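Local coordinates for protein transmembrane oligosaccharyl transferase (Archaeoglobus fulgidus, PDB 3WAJ) that belongs to the STT3/AglB family of oligosaccharyl transferases, large membrane-embedded enzymes of the GT-C clan, and carries a bound zinc ion, at residues F231-A236 with Q296-N301; G304-V309 with K314-A319; E613-K618 with L682-G687; G617-M622 with E672-T677. All coordinates share one frame; numbering follows the deposited sequence.

Interaction 1 (F231-A236 with Q296-N301)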
loop_
_atom_site.group_PDB
_atom_site.type_symbol
_atom_site.label_atom_id
_atom_site.label_comp_id
_atom_site.label_asym_id
_atom_site.label_seq_id
_atom_site.Cartn_x
_atom_site.Cartn_y
_atom_site.Cartn_z
ATOM N N PHE A 231 2.186 19.174 31.372
ATOM C CA PHE A 231 1.774 18.469 32.587
ATOM C C PHE A 231 2.777 18.546 33.746
ATOM O O PHE A 231 2.367 18.646 34.898
ATOM C CB PHE A 231 1.357 17.018 32.271
ATOM C CG PHE A 231 0.012 16.917 31.587
ATOM C CD1 PHE A 231 -1.148 17.333 32.237
ATOM C CD2 PHE A 231 -0.095 16.423 30.291
ATOM C CE1 PHE A 231 -2.394 17.252 31.599
ATOM C CE2 PHE A 231 -1.339 16.340 29.652
ATOM C CZ PHE A 231 -2.482 16.751 30.305
ATOM N N ALA A 232 4.076 18.515 33.450
ATOM C CA ALA A 232 5.097 18.734 34.487
ATOM C C ALA A 232 4.969 20.119 35.137
ATOM O O ALA A 232 5.419 20.335 36.263
ATOM C CB ALA A 232 6.496 18.533 33.933
ATOM N N PHE A 233 4.361 21.052 34.415
ATOM C CA PHE A 233 4.140 22.388 34.944
ATOM C C PHE A 233 2.805 22.495 35.692
ATOM O O PHE A 233 2.803 22.825 36.877
ATOM C CB PHE A 233 4.292 23.459 33.842
ATOM C CG PHE A 233 5.737 23.841 33.552
ATOM C CD1 PHE A 233 6.206 25.115 33.844
ATOM C CD2 PHE A 233 6.625 22.922 32.992
ATOM C CE1 PHE A 233 7.537 25.478 33.583
ATOM C CE2 PHE A 233 7.967 23.272 32.726
ATOM C CZ PHE A 233 8.420 24.546 33.019
ATOM N N VAL A 234 1.678 22.194 35.039
ATOM C CA VAL A 234 0.384 22.344 35.731
ATOM C C VAL A 234 0.179 21.340 36.873
ATOM O O VAL A 234 -0.810 21.419 37.598
ATOM C CB VAL A 234 -0.833 22.332 34.779
ATOM C CG1 VAL A 234 -0.582 23.239 33.585
ATOM C CG2 VAL A 234 -1.132 20.921 34.328
ATOM N N LEU A 235 1.119 20.410 37.029
ATOM C CA LEU A 235 1.102 19.477 38.152
ATOM C C LEU A 235 2.362 19.593 39.013
ATOM O O LEU A 235 2.717 18.654 39.727
ATOM C CB LEU A 235 0.918 18.037 37.659
ATOM C CG LEU A 235 -0.307 17.823 36.771
ATOM C CD1 LEU A 235 -0.339 16.424 36.168
ATOM C CD2 LEU A 235 -1.574 18.090 37.550
ATOM N N ALA A 236 3.029 20.746 38.959
ATOM C CA ALA A 236 4.250 20.973 39.748
ATOM C C ALA A 236 4.036 20.751 41.252
ATOM O O ALA A 236 4.997 20.564 42.007
ATOM C CB ALA A 236 4.811 22.355 39.486
ATOM N N GLN A 296 11.388 30.357 30.776
ATOM C CA GLN A 296 11.098 31.663 31.340
ATOM C C GLN A 296 9.981 31.630 32.401
ATOM O O GLN A 296 10.064 32.314 33.426
ATOM C CB GLN A 296 10.730 32.637 30.220
ATOM C CG GLN A 296 10.505 34.043 30.715
ATOM C CD GLN A 296 11.686 34.580 31.509
ATOM O OE1 GLN A 296 12.816 34.620 31.021
ATOM N NE2 GLN A 296 11.428 34.987 32.740
ATOM N N ILE A 297 8.940 30.840 32.160
ATOM C CA ILE A 297 7.869 30.719 33.140
ATOM C C ILE A 297 8.446 30.203 34.462
ATOM O O ILE A 297 8.164 30.764 35.544
ATOM C CB ILE A 297 6.701 29.848 32.623
ATOM C CG1 ILE A 297 5.915 30.617 31.558
ATOM C CG2 ILE A 297 5.778 29.466 33.750
ATOM C CD1 ILE A 297 4.871 29.788 30.834
ATOM N N GLU A 298 9.288 29.173 34.376
ATOM C CA GLU A 298 9.943 28.643 35.572
ATOM C C GLU A 298 10.827 29.704 36.276
ATOM O O GLU A 298 10.835 29.802 37.514
ATOM C CB GLU A 298 10.723 27.366 35.253
ATOM C CG GLU A 298 11.189 26.580 36.495
ATOM C CD GLU A 298 10.054 26.176 37.442
ATOM O OE1 GLU A 298 8.939 25.892 36.956
ATOM O OE2 GLU A 298 10.288 26.129 38.683
ATOM N N LYS A 299 11.524 30.526 35.492
ATOM C CA LYS A 299 12.377 31.567 36.073
ATOM C C LYS A 299 11.572 32.558 36.905
ATOM O O LYS A 299 11.993 32.924 38.002
ATOM C CB LYS A 299 13.205 32.281 34.997
ATOM C CG LYS A 299 14.380 31.439 34.453
ATOM C CD LYS A 299 15.075 32.099 33.249
ATOM C CE LYS A 299 15.686 33.445 33.627
ATOM N NZ LYS A 299 16.274 34.159 32.451
ATOM N N TRP A 300 10.412 32.970 36.388
ATOM C CA TRP A 300 9.504 33.872 37.101
ATOM C C TRP A 300 8.987 33.234 38.375
ATOM O O TRP A 300 8.827 33.894 39.407
ATOM C CB TRP A 300 8.318 34.254 36.211
ATOM C CG TRP A 300 8.698 35.266 35.187
ATOM C CD1 TRP A 300 9.699 36.198 35.289
ATOM C CD2 TRP A 300 8.107 35.447 33.896
ATOM N NE1 TRP A 300 9.755 36.951 34.142
ATOM C CE2 TRP A 300 8.791 36.512 33.270
ATOM C CE3 TRP A 300 7.072 34.808 33.205
ATOM C CZ2 TRP A 300 8.471 36.953 31.983
ATOM C CZ3 TRP A 300 6.752 35.248 31.929
ATOM C CH2 TRP A 300 7.452 36.306 31.330
ATOM N N ASN A 301 8.716 31.941 38.287
ATOM C CA ASN A 301 8.284 31.169 39.437
ATOM C C ASN A 301 9.373 31.161 40.511
ATOM O O ASN A 301 9.129 31.531 41.666
ATOM C CB ASN A 301 7.975 29.741 38.989
ATOM C CG ASN A 301 7.339 28.926 40.071
ATOM O OD1 ASN A 301 7.714 27.777 40.299
ATOM N ND2 ASN A 301 6.368 29.518 40.758
#

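Interaction 2 (G304-V309 with K314-A319)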
loop_
_atom_site.group_PDB
_atom_site.type_symbol
_atom_site.label_atom_id
_atom_site.label_comp_id
_atom_site.label_asym_id
_atom_site.label_seq_id
_atom_site.Cartn_x
_atom_site.Cartn_y
_atom_site.Cartn_z
ATOM N N GLY A 304 9.988 34.419 42.375
ATOM C CA GLY A 304 8.941 34.844 43.288
ATOM C C GLY A 304 7.974 35.800 42.623
ATOM O O GLY A 304 7.153 36.425 43.281
ATOM N N PHE A 305 8.064 35.902 41.305
ATOM C CA PHE A 305 7.225 36.828 40.572
ATOM C C PHE A 305 5.736 36.526 40.734
ATOM O O PHE A 305 4.942 37.428 41.008
ATOM C CB PHE A 305 7.612 36.853 39.094
ATOM C CG PHE A 305 6.628 37.575 38.236
ATOM C CD1 PHE A 305 6.535 38.960 38.283
ATOM C CD2 PHE A 305 5.774 36.874 37.398
ATOM C CE1 PHE A 305 5.618 39.631 37.495
ATOM C CE2 PHE A 305 4.857 37.534 36.610
ATOM C CZ PHE A 305 4.780 38.917 36.657
ATOM N N PHE A 306 5.345 35.269 40.555
ATOM C CA PHE A 306 3.939 34.928 40.736
ATOM C C PHE A 306 3.530 35.190 42.182
ATOM O O PHE A 306 2.402 35.582 42.446
ATOM C CB PHE A 306 3.638 33.483 40.307
ATOM C CG PHE A 306 3.952 33.205 38.857
ATOM C CD1 PHE A 306 3.244 33.840 37.839
ATOM C CD2 PHE A 306 4.965 32.321 38.511
ATOM C CE1 PHE A 306 3.546 33.603 36.498
ATOM C CE2 PHE A 306 5.273 32.071 37.168
ATOM C CZ PHE A 306 4.558 32.719 36.162
ATOM N N GLU A 307 4.462 34.994 43.110
ATOM C CA GLU A 307 4.222 35.279 44.521
ATOM C C GLU A 307 3.880 36.755 44.740
ATOM O O GLU A 307 2.872 37.070 45.366
ATOM C CB GLU A 307 5.445 34.899 45.367
ATOM C CG GLU A 307 5.141 34.592 46.829
ATOM C CD GLU A 307 4.600 33.187 47.023
ATOM O OE1 GLU A 307 5.053 32.273 46.294
ATOM O OE2 GLU A 307 3.722 32.998 47.899
ATOM N N ARG A 308 4.720 37.647 44.212
ATOM C CA ARG A 308 4.541 39.093 44.372
ATOM C C ARG A 308 3.245 39.617 43.749
ATOM O O ARG A 308 2.601 40.506 44.309
ATOM C CB ARG A 308 5.747 39.869 43.814
ATOM C CG ARG A 308 5.498 41.376 43.685
ATOM C CD ARG A 308 6.731 42.176 43.256
ATOM N NE ARG A 308 7.175 41.870 41.895
ATOM C CZ ARG A 308 6.680 42.423 40.790
ATOM N NH1 ARG A 308 5.703 43.311 40.868
ATOM N NH2 ARG A 308 7.160 42.081 39.599
ATOM N N VAL A 309 2.858 39.070 42.600
ATOM C CA VAL A 309 1.622 39.508 41.957
ATOM C C VAL A 309 0.394 38.851 42.585
ATOM O O VAL A 309 -0.725 39.037 42.107
ATOM C CB VAL A 309 1.633 39.262 40.439
ATOM C CG1 VAL A 309 2.866 39.889 39.825
ATOM C CG2 VAL A 309 1.564 37.760 40.121
ATOM N N LYS A 314 -0.394 29.006 42.252
ATOM C CA LYS A 314 -1.246 28.786 41.081
ATOM C C LYS A 314 -0.739 29.629 39.911
ATOM O O LYS A 314 -1.154 29.447 38.761
ATOM C CB LYS A 314 -2.712 29.135 41.394
ATOM C CG LYS A 314 -3.288 28.489 42.662
ATOM C CD LYS A 314 -4.645 29.098 43.035
ATOM C CE LYS A 314 -5.074 28.723 44.456
ATOM N NZ LYS A 314 -6.255 29.517 44.941
ATOM N N GLY A 315 0.170 30.548 40.225
ATOM C CA GLY A 315 0.681 31.495 39.255
ATOM C C GLY A 315 1.270 30.826 38.037
ATOM O O GLY A 315 0.890 31.134 36.899
ATOM N N MET A 316 2.192 29.899 38.269
ATOM C CA MET A 316 2.857 29.243 37.159
ATOM C C MET A 316 1.908 28.389 36.303
ATOM O O MET A 316 1.864 28.568 35.077
ATOM C CB MET A 316 4.085 28.452 37.618
ATOM C CG MET A 316 4.775 27.737 36.480
ATOM S SD MET A 316 5.710 26.336 37.062
ATOM C CE MET A 316 4.359 25.364 37.699
ATOM N N PRO A 317 1.142 27.472 36.930
ATOM C CA PRO A 317 0.224 26.678 36.100
ATOM C C PRO A 317 -0.762 27.536 35.306
ATOM O O PRO A 317 -1.009 27.237 34.136
ATOM C CB PRO A 317 -0.510 25.816 37.128
ATOM C CG PRO A 317 0.480 25.652 38.227
ATOM C CD PRO A 317 1.141 27.002 38.329
ATOM N N LEU A 318 -1.297 28.591 35.916
ATOM C CA LEU A 318 -2.151 29.521 35.175
ATOM C C LEU A 318 -1.440 30.137 33.956
ATOM O O LEU A 318 -2.003 30.188 32.860
ATOM C CB LEU A 318 -2.676 30.628 36.083
ATOM C CG LEU A 318 -3.746 31.493 35.413
ATOM C CD1 LEU A 318 -5.141 30.947 35.704
ATOM C CD2 LEU A 318 -3.623 32.955 35.828
ATOM N N ALA A 319 -0.209 30.603 34.144
ATOM C CA ALA A 319 0.573 31.158 33.033
ATOM C C ALA A 319 0.726 30.123 31.928
ATOM O O ALA A 319 0.768 30.461 30.742
ATOM C CB ALA A 319 1.936 31.606 33.510
#

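Interaction 3 (E613-K618 with L682-G687)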
loop_
_atom_site.group_PDB
_atom_site.type_symbol
_atom_site.label_atom_id
_atom_site.label_comp_id
_atom_site.label_asym_id
_atom_site.label_seq_id
_atom_site.Cartn_x
_atom_site.Cartn_y
_atom_site.Cartn_z
ATOM N N GLU A 613 -7.881 -10.266 -10.517
ATOM C CA GLU A 613 -8.420 -9.650 -9.311
ATOM C C GLU A 613 -9.305 -8.460 -9.676
ATOM O O GLU A 613 -10.402 -8.299 -9.137
ATOM C CB GLU A 613 -7.280 -9.252 -8.364
ATOM C CG GLU A 613 -6.576 -10.455 -7.742
ATOM C CD GLU A 613 -5.556 -10.081 -6.676
ATOM O OE1 GLU A 613 -5.140 -10.980 -5.909
ATOM O OE2 GLU A 613 -5.166 -8.896 -6.612
ATOM N N MET A 614 -8.799 -7.635 -10.584
ATOM C CA MET A 614 -9.585 -6.592 -11.233
ATOM C C MET A 614 -10.883 -7.131 -11.829
ATOM O O MET A 614 -11.937 -6.504 -11.728
ATOM C CB MET A 614 -8.735 -5.928 -12.317
ATOM C CG MET A 614 -7.615 -5.054 -11.734
ATOM S SD MET A 614 -6.397 -4.504 -12.940
ATOM C CE MET A 614 -7.495 -3.658 -14.112
ATOM N N GLU A 615 -10.803 -8.307 -12.442
ATOM C CA GLU A 615 -11.978 -8.910 -13.052
ATOM C C GLU A 615 -12.966 -9.359 -11.979
ATOM O O GLU A 615 -14.175 -9.208 -12.132
ATOM C CB GLU A 615 -11.571 -10.113 -13.923
ATOM C CG GLU A 615 -12.731 -10.879 -14.552
ATOM C CD GLU A 615 -12.269 -12.146 -15.277
ATOM O OE1 GLU A 615 -11.686 -13.019 -14.606
ATOM O OE2 GLU A 615 -12.483 -12.275 -16.508
ATOM N N THR A 616 -12.440 -9.895 -10.882
ATOM C CA THR A 616 -13.275 -10.496 -9.854
ATOM C C THR A 616 -13.337 -9.703 -8.550
ATOM O O THR A 616 -14.146 -8.798 -8.415
ATOM C CB THR A 616 -12.854 -11.936 -9.573
ATOM O OG1 THR A 616 -11.530 -11.937 -9.029
ATOM C CG2 THR A 616 -12.882 -12.753 -10.860
ATOM N N GLY A 617 -12.499 -10.056 -7.585
ATOM C CA GLY A 617 -12.622 -9.539 -6.226
ATOM C C GLY A 617 -12.512 -8.031 -6.078
ATOM O O GLY A 617 -13.222 -7.422 -5.276
ATOM N N LYS A 618 -11.626 -7.419 -6.854
ATOM C CA LYS A 618 -11.428 -5.991 -6.752
ATOM C C LYS A 618 -12.372 -5.207 -7.656
ATOM O O LYS A 618 -12.320 -3.974 -7.658
ATOM C CB LYS A 618 -9.968 -5.613 -7.074
ATOM C CG LYS A 618 -8.908 -6.272 -6.197
ATOM C CD LYS A 618 -7.528 -5.700 -6.534
ATOM C CE LYS A 618 -6.468 -6.199 -5.548
ATOM N NZ LYS A 618 -5.077 -6.079 -6.130
ATOM N N LEU A 682 -12.440 -6.751 -21.601
ATOM C CA LEU A 682 -11.010 -6.995 -21.671
ATOM C C LEU A 682 -10.635 -8.345 -21.050
ATOM O O LEU A 682 -10.088 -9.227 -21.712
ATOM C CB LEU A 682 -10.244 -5.851 -20.985
ATOM C CG LEU A 682 -10.166 -4.563 -21.814
ATOM C CD1 LEU A 682 -9.652 -3.372 -20.980
ATOM C CD2 LEU A 682 -9.272 -4.786 -23.035
ATOM N N HIS A 683 -10.940 -8.522 -19.773
ATOM C CA HIS A 683 -10.440 -9.701 -19.107
ATOM C C HIS A 683 -11.309 -10.919 -19.343
ATOM O O HIS A 683 -10.783 -12.026 -19.476
ATOM C CB HIS A 683 -10.210 -9.476 -17.613
ATOM C CG HIS A 683 -9.115 -10.327 -17.061
ATOM N ND1 HIS A 683 -7.885 -9.815 -16.702
ATOM C CD2 HIS A 683 -9.055 -11.658 -16.834
ATOM C CE1 HIS A 683 -7.119 -10.803 -16.268
ATOM N NE2 HIS A 683 -7.804 -11.931 -16.339
ATOM N N LEU A 684 -12.628 -10.734 -19.402
ATOM C CA LEU A 684 -13.521 -11.890 -19.512
ATOM C C LEU A 684 -13.698 -12.302 -20.968
ATOM O O LEU A 684 -13.573 -13.473 -21.297
ATOM C CB LEU A 684 -14.872 -11.638 -18.834
ATOM C CG LEU A 684 -15.736 -12.886 -18.591
ATOM C CD1 LEU A 684 -16.231 -12.935 -17.165
ATOM C CD2 LEU A 684 -16.913 -12.974 -19.566
ATOM N N PHE A 685 -13.955 -11.337 -21.845
ATOM C CA PHE A 685 -14.124 -11.637 -23.268
ATOM C C PHE A 685 -12.823 -11.539 -24.079
ATOM O O PHE A 685 -12.854 -11.644 -25.310
ATOM C CB PHE A 685 -15.210 -10.730 -23.885
ATOM C CG PHE A 685 -16.572 -10.894 -23.255
ATOM C CD1 PHE A 685 -17.386 -11.972 -23.587
ATOM C CD2 PHE A 685 -17.036 -9.976 -22.336
ATOM C CE1 PHE A 685 -18.642 -12.124 -23.009
ATOM C CE2 PHE A 685 -18.286 -10.121 -21.755
ATOM C CZ PHE A 685 -19.089 -11.199 -22.094
ATOM N N ASP A 686 -11.693 -11.334 -23.395
ATOM C CA ASP A 686 -10.384 -11.288 -24.051
ATOM C C ASP A 686 -10.309 -10.191 -25.101
ATOM O O ASP A 686 -9.561 -10.278 -26.073
ATOM C CB ASP A 686 -10.017 -12.676 -24.638
ATOM C CG ASP A 686 -9.743 -13.720 -23.542
ATOM O OD1 ASP A 686 -9.040 -13.371 -22.561
ATOM O OD2 ASP A 686 -10.279 -14.856 -23.635
ATOM N N GLY A 687 -11.110 -9.158 -24.891
ATOM C CA GLY A 687 -11.105 -7.995 -25.751
ATOM C C GLY A 687 -12.019 -8.135 -26.944
ATOM O O GLY A 687 -11.999 -7.294 -27.841
#

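Interaction 4 (G617-M622 with E672-T677)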
loop_
_atom_site.group_PDB
_atom_site.type_symbol
_atom_site.label_atom_id
_atom_site.label_comp_id
_atom_site.label_asym_id
_atom_site.label_seq_id
_atom_site.Cartn_x
_atom_site.Cartn_y
_atom_site.Cartn_z
ATOM N N GLY A 617 -12.499 -10.056 -7.585
ATOM C CA GLY A 617 -12.622 -9.539 -6.226
ATOM C C GLY A 617 -12.512 -8.031 -6.078
ATOM O O GLY A 617 -13.222 -7.422 -5.276
ATOM N N LYS A 618 -11.626 -7.419 -6.854
ATOM C CA LYS A 618 -11.428 -5.991 -6.752
ATOM C C LYS A 618 -12.372 -5.207 -7.656
ATOM O O LYS A 618 -12.320 -3.974 -7.658
ATOM C CB LYS A 618 -9.968 -5.613 -7.074
ATOM C CG LYS A 618 -8.908 -6.272 -6.197
ATOM C CD LYS A 618 -7.528 -5.700 -6.534
ATOM C CE LYS A 618 -6.468 -6.199 -5.548
ATOM N NZ LYS A 618 -5.077 -6.079 -6.130
ATOM N N TYR A 619 -13.213 -5.894 -8.435
ATOM C CA TYR A 619 -14.063 -5.146 -9.362
ATOM C C TYR A 619 -14.991 -4.183 -8.613
ATOM O O TYR A 619 -15.163 -3.034 -9.020
ATOM C CB TYR A 619 -14.862 -6.022 -10.356
ATOM C CG TYR A 619 -15.686 -5.118 -11.257
ATOM C CD1 TYR A 619 -16.987 -4.755 -10.910
ATOM C CD2 TYR A 619 -15.129 -4.554 -12.403
ATOM C CE1 TYR A 619 -17.724 -3.882 -11.697
ATOM C CE2 TYR A 619 -15.860 -3.677 -13.205
ATOM C CZ TYR A 619 -17.158 -3.350 -12.842
ATOM O OH TYR A 619 -17.908 -2.491 -13.607
ATOM N N TYR A 620 -15.577 -4.655 -7.519
ATOM C CA TYR A 620 -16.485 -3.843 -6.714
ATOM C C TYR A 620 -15.817 -2.537 -6.278
ATOM O O TYR A 620 -16.404 -1.462 -6.370
ATOM C CB TYR A 620 -16.926 -4.649 -5.495
ATOM C CG TYR A 620 -17.871 -3.941 -4.545
ATOM C CD1 TYR A 620 -17.453 -3.552 -3.278
ATOM C CD2 TYR A 620 -19.199 -3.709 -4.894
ATOM C CE1 TYR A 620 -18.327 -2.935 -2.396
ATOM C CE2 TYR A 620 -20.072 -3.091 -4.019
ATOM C CZ TYR A 620 -19.629 -2.711 -2.775
ATOM O OH TYR A 620 -20.494 -2.101 -1.904
ATOM N N ALA A 621 -14.580 -2.647 -5.806
ATOM C CA ALA A 621 -13.795 -1.488 -5.419
ATOM C C ALA A 621 -13.664 -0.471 -6.558
ATOM O O ALA A 621 -13.711 0.748 -6.322
ATOM C CB ALA A 621 -12.430 -1.930 -4.939
ATOM N N MET A 622 -13.473 -0.950 -7.789
ATOM C CA MET A 622 -13.370 -0.026 -8.925
ATOM C C MET A 622 -14.710 0.675 -9.154
ATOM O O MET A 622 -14.768 1.881 -9.430
ATOM C CB MET A 622 -12.881 -0.741 -10.196
ATOM C CG MET A 622 -11.495 -1.378 -10.057
ATOM S SD MET A 622 -10.705 -1.808 -11.617
ATOM C CE MET A 622 -11.760 -3.154 -12.178
ATOM N N GLU A 672 -26.182 -7.966 -15.641
ATOM C CA GLU A 672 -25.961 -7.772 -17.070
ATOM C C GLU A 672 -25.019 -6.589 -17.321
ATOM O O GLU A 672 -24.207 -6.611 -18.254
ATOM C CB GLU A 672 -27.289 -7.568 -17.803
ATOM C CG GLU A 672 -27.196 -7.816 -19.307
ATOM C CD GLU A 672 -28.556 -7.923 -19.968
ATOM O OE1 GLU A 672 -29.395 -7.032 -19.732
ATOM O OE2 GLU A 672 -28.785 -8.904 -20.714
ATOM N N LEU A 673 -25.119 -5.570 -16.470
ATOM C CA LEU A 673 -24.298 -4.366 -16.605
ATOM C C LEU A 673 -22.798 -4.662 -16.630
ATOM O O LEU A 673 -22.074 -4.178 -17.499
ATOM C CB LEU A 673 -24.600 -3.400 -15.477
ATOM C CG LEU A 673 -24.931 -2.000 -15.970
ATOM C CD1 LEU A 673 -26.185 -2.039 -16.840
ATOM C CD2 LEU A 673 -25.130 -1.104 -14.777
ATOM N N TYR A 674 -22.345 -5.459 -15.671
ATOM C CA TYR A 674 -20.949 -5.870 -15.596
ATOM C C TYR A 674 -20.384 -6.291 -16.968
ATOM O O TYR A 674 -19.326 -5.803 -17.395
ATOM C CB TYR A 674 -20.811 -6.986 -14.547
ATOM C CG TYR A 674 -19.447 -7.644 -14.487
ATOM C CD1 TYR A 674 -19.148 -8.750 -15.290
ATOM C CD2 TYR A 674 -18.457 -7.163 -13.630
ATOM C CE1 TYR A 674 -17.905 -9.359 -15.244
ATOM C CE2 TYR A 674 -17.202 -7.765 -13.578
ATOM C CZ TYR A 674 -16.941 -8.868 -14.383
ATOM O OH TYR A 674 -15.709 -9.477 -14.343
ATOM N N TYR A 675 -21.118 -7.153 -17.676
ATOM C CA TYR A 675 -20.632 -7.680 -18.946
ATOM C C TYR A 675 -20.434 -6.641 -20.048
ATOM O O TYR A 675 -19.838 -6.931 -21.089
ATOM C CB TYR A 675 -21.493 -8.860 -19.394
ATOM C CG TYR A 675 -21.415 -9.981 -18.386
ATOM C CD1 TYR A 675 -20.387 -10.914 -18.440
ATOM C CD2 TYR A 675 -22.336 -10.074 -17.342
ATOM C CE1 TYR A 675 -20.305 -11.928 -17.510
ATOM C CE2 TYR A 675 -22.256 -11.081 -16.407
ATOM C CZ TYR A 675 -21.241 -12.006 -16.496
ATOM O OH TYR A 675 -21.158 -13.025 -15.563
ATOM N N SER A 676 -20.901 -5.424 -19.794
ATOM C CA SER A 676 -20.681 -4.309 -20.715
ATOM C C SER A 676 -19.485 -3.433 -20.340
ATOM O O SER A 676 -19.070 -2.577 -21.110
ATOM C CB SER A 676 -21.926 -3.438 -20.794
ATOM O OG SER A 676 -22.908 -4.116 -21.523
ATOM N N THR A 677 -18.938 -3.633 -19.154
ATOM C CA THR A 677 -17.823 -2.804 -18.725
ATOM C C THR A 677 -16.571 -3.178 -19.496
ATOM O O THR A 677 -16.458 -4.316 -19.993
ATOM C CB THR A 677 -17.567 -2.944 -17.223
ATOM O OG1 THR A 677 -17.072 -4.264 -16.954
ATOM C CG2 THR A 677 -18.861 -2.682 -16.458
#

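Interaction 1 (F231-A236 with Q296-N301)
Phe233, on the last turn of helix 221-234, meets Glu298 and Ile297 of helix 278-303 with one corner of its ring. The ring atom CE1 does the touching: Phe233 CE1 lies 3.7 Å from Glu298 OE1 and 4.1 Å from Glu298 CB, so the ring rests against both the root and the end of the glutamate. On the Ile297 side the approach is slacker, with Phe233 CE1 4.4 Å from the branch methyl Ile297 CG2. The ring and carboxylate planes are turned 73° apart, and both partners reach the ring at a slant.

Glu298 starts with CG anti to its own backbone nitrogen (chi1 -168°). The kink at chi2 (57°) then folds the chain back, which leaves OE1 close to CB and brings both to the same ring corner. The helix backbones stay well separated, the closest alpha carbons, Phe233 CA and Glu298 CA, being 8.6 Å apart, and the summed buried surface is 113 Å². Side chains alone therefore bridge these two helices of the N-terminal STT3 region.

In the next shell, Arg243 of helix 243-261 forms a salt bridge with Glu298 OE2, Asp302 OD1 lies close to that same oxygen, and OE1 has a hydrogen-bond partner beyond the two segments. Phe294 meets the Phe233 ring edge-to-face, and Met316 of helix 315-332 packs on Phe233, Ile297 and Glu298.

No hydrogen bond joins the segments. The contact is van der Waals packing of an aromatic corner on a buried carboxylate, whose negative charge is probably balanced at least in part by Arg243.

Interaction 2 (G304-V309 with K314-A319)
Phe306 lays one ring face on the backbone of Gly315 and Met316, closing a short helical hairpin in which the single-turn helix 305-308 is joined by a brief loop to helix 315-332 and folds back on its start. The hairpin opens at Gly304, which ends helix 278-303 with a Schellman motif and is also the N-cap residue of helix 305-308.

Gly315 is the first residue of the second segment to touch the ring. With no side chain in the way, Gly315 CA approaches Phe306 CB to 3.7 Å, and the alpha carbons of the two residues are only 5.0 Å apart. The carbonyl carbon Gly315 C sits 3.6 Å from Phe306 CD1, above the ring plane and toward its rim. Met316 follows: its backbone N lies over the same face, 3.7 Å from Phe306 CD2, while Met316 CB touches Phe306 CE2 at 3.8 Å. Beyond CB the methionine runs on toward helix 278-303, where it packs on Ile297 and Glu298. One helical turn after Gly315, the methyl of Ala319 reaches the far end of the ring.

Phe306 has CG anti to its carbonyl carbon (chi1 -60°), which sends the ring across to this backbone. On the opposite face Phe305 CD2 lies above the plane, toward the rim. No hydrogen bond crosses between the segments, and the 157 Å² they bury is essentially ring packing. At the outer end of the ring, Ala319 CB stands 3.9 Å from both Phe306 CZ and Phe306 CE1.

Interaction 3 (E613-K618 with L682-G687)
Glu615 reaches across to His683 and Leu684, docking the short helix 612-615, which follows strand 605-611 of the mixed sheet, on the end of helix 678-684. Its CB begins the contact, 4.0 Å from His683 CB and as near to the imidazole carbon CG. With CG anti to the backbone nitrogen (chi1 177°) and the chain extended beyond it (chi2 -174°), the side chain runs straight past the histidine, crossing it at about a right angle.

Glu615 CD then comes within 3.6 Å of His683 CD2. Both oxygens reach that carbon, Glu615 OE2 at 3.5 Å from His683 CD2 near the ring plane and OE1 at 3.7 Å. The carboxylate plane is tilted 65° from the ring. OE2 also presses on Leu684, 3.2 Å from Leu684 CA and 3.4 Å from Leu684 CB.

Both imidazole nitrogens have hydrogen-bond partners beyond the two segments, Ser610 OG of strand 605-611 for ND1.

Chemically, OE2 lies against C-H groups and the His683-Leu684 peptide, including the carbonyl oxygen of His683, and makes no hydrogen bond across the interface. Glu615 OE1 and His683 NE2 remain 4.4 Å apart, so any electrostatic attraction between them is probably secondary and would depend on the histidine's charge.

Interaction 4 (G617-M622 with E672-T677)
Tyr619 and Tyr674 form a T-shaped pair at the tight part of this contact, the edge of Tyr674 pointing at the face of Tyr619. The ring centroids are 5.0 Å apart and the planes stand at 79°. Tyr674 CD2 sits over the middle of the Tyr619 ring, and Tyr674 CE2 lies 3.8 Å from Tyr619 CG. Both rings leave their backbones with CG anti to N (chi1 -180° and 172°), and the two side chains run antiparallel alongside one another, which brings edge over face although the nearest alpha carbons, those of Tyr619 and Tyr674, are 9.3 Å apart. Tyr636 meets the Tyr619 ring edge-to-face.

Equally tight, Tyr619 OH presses on the Thr677 methyl, 3.0 Å from Thr677 CG2, a very short polar-to-methyl approach without a hydrogen bond. By contrast, Gly617 and Glu672, at the starts of the two segments, face solvent and stay outside the interface.

Thr677 OG1 is committed to its own chain: it donates to Tyr674 O at 2.8 Å, in the carbonyl plane, and Thr677 N gives that oxygen a second bond. The same OG1 caps Ala680 N. The edge-to-face pair thus abuts a threonine N-cap, a common way for an alpha-helix to start, here helix 678-684.

Overall arrangement
The four contacts form two separate clusters on opposite sides of the chain's centre. Interactions 1 and 2 are 9 Å apart between centres and adjoin through Met316, whose SD lies 3.3 Å from Glu298 OE1; Trp300 O and Phe305 N, 2.9 Å apart, probably hydrogen-bond where helix 278-303 passes into helix 305-308. Interactions 3 and 4, with centres 8 Å apart, share Gly617 and Lys618 and are tied by a probable hydrogen bond of 2.7 Å between Tyr674 OH and Glu615 O. Interactions 1 and 4 keep about 41 Å between nearest atoms. None of the zinc ligands, Asp47, Asp161 and His163, belongs to any of the four contacts.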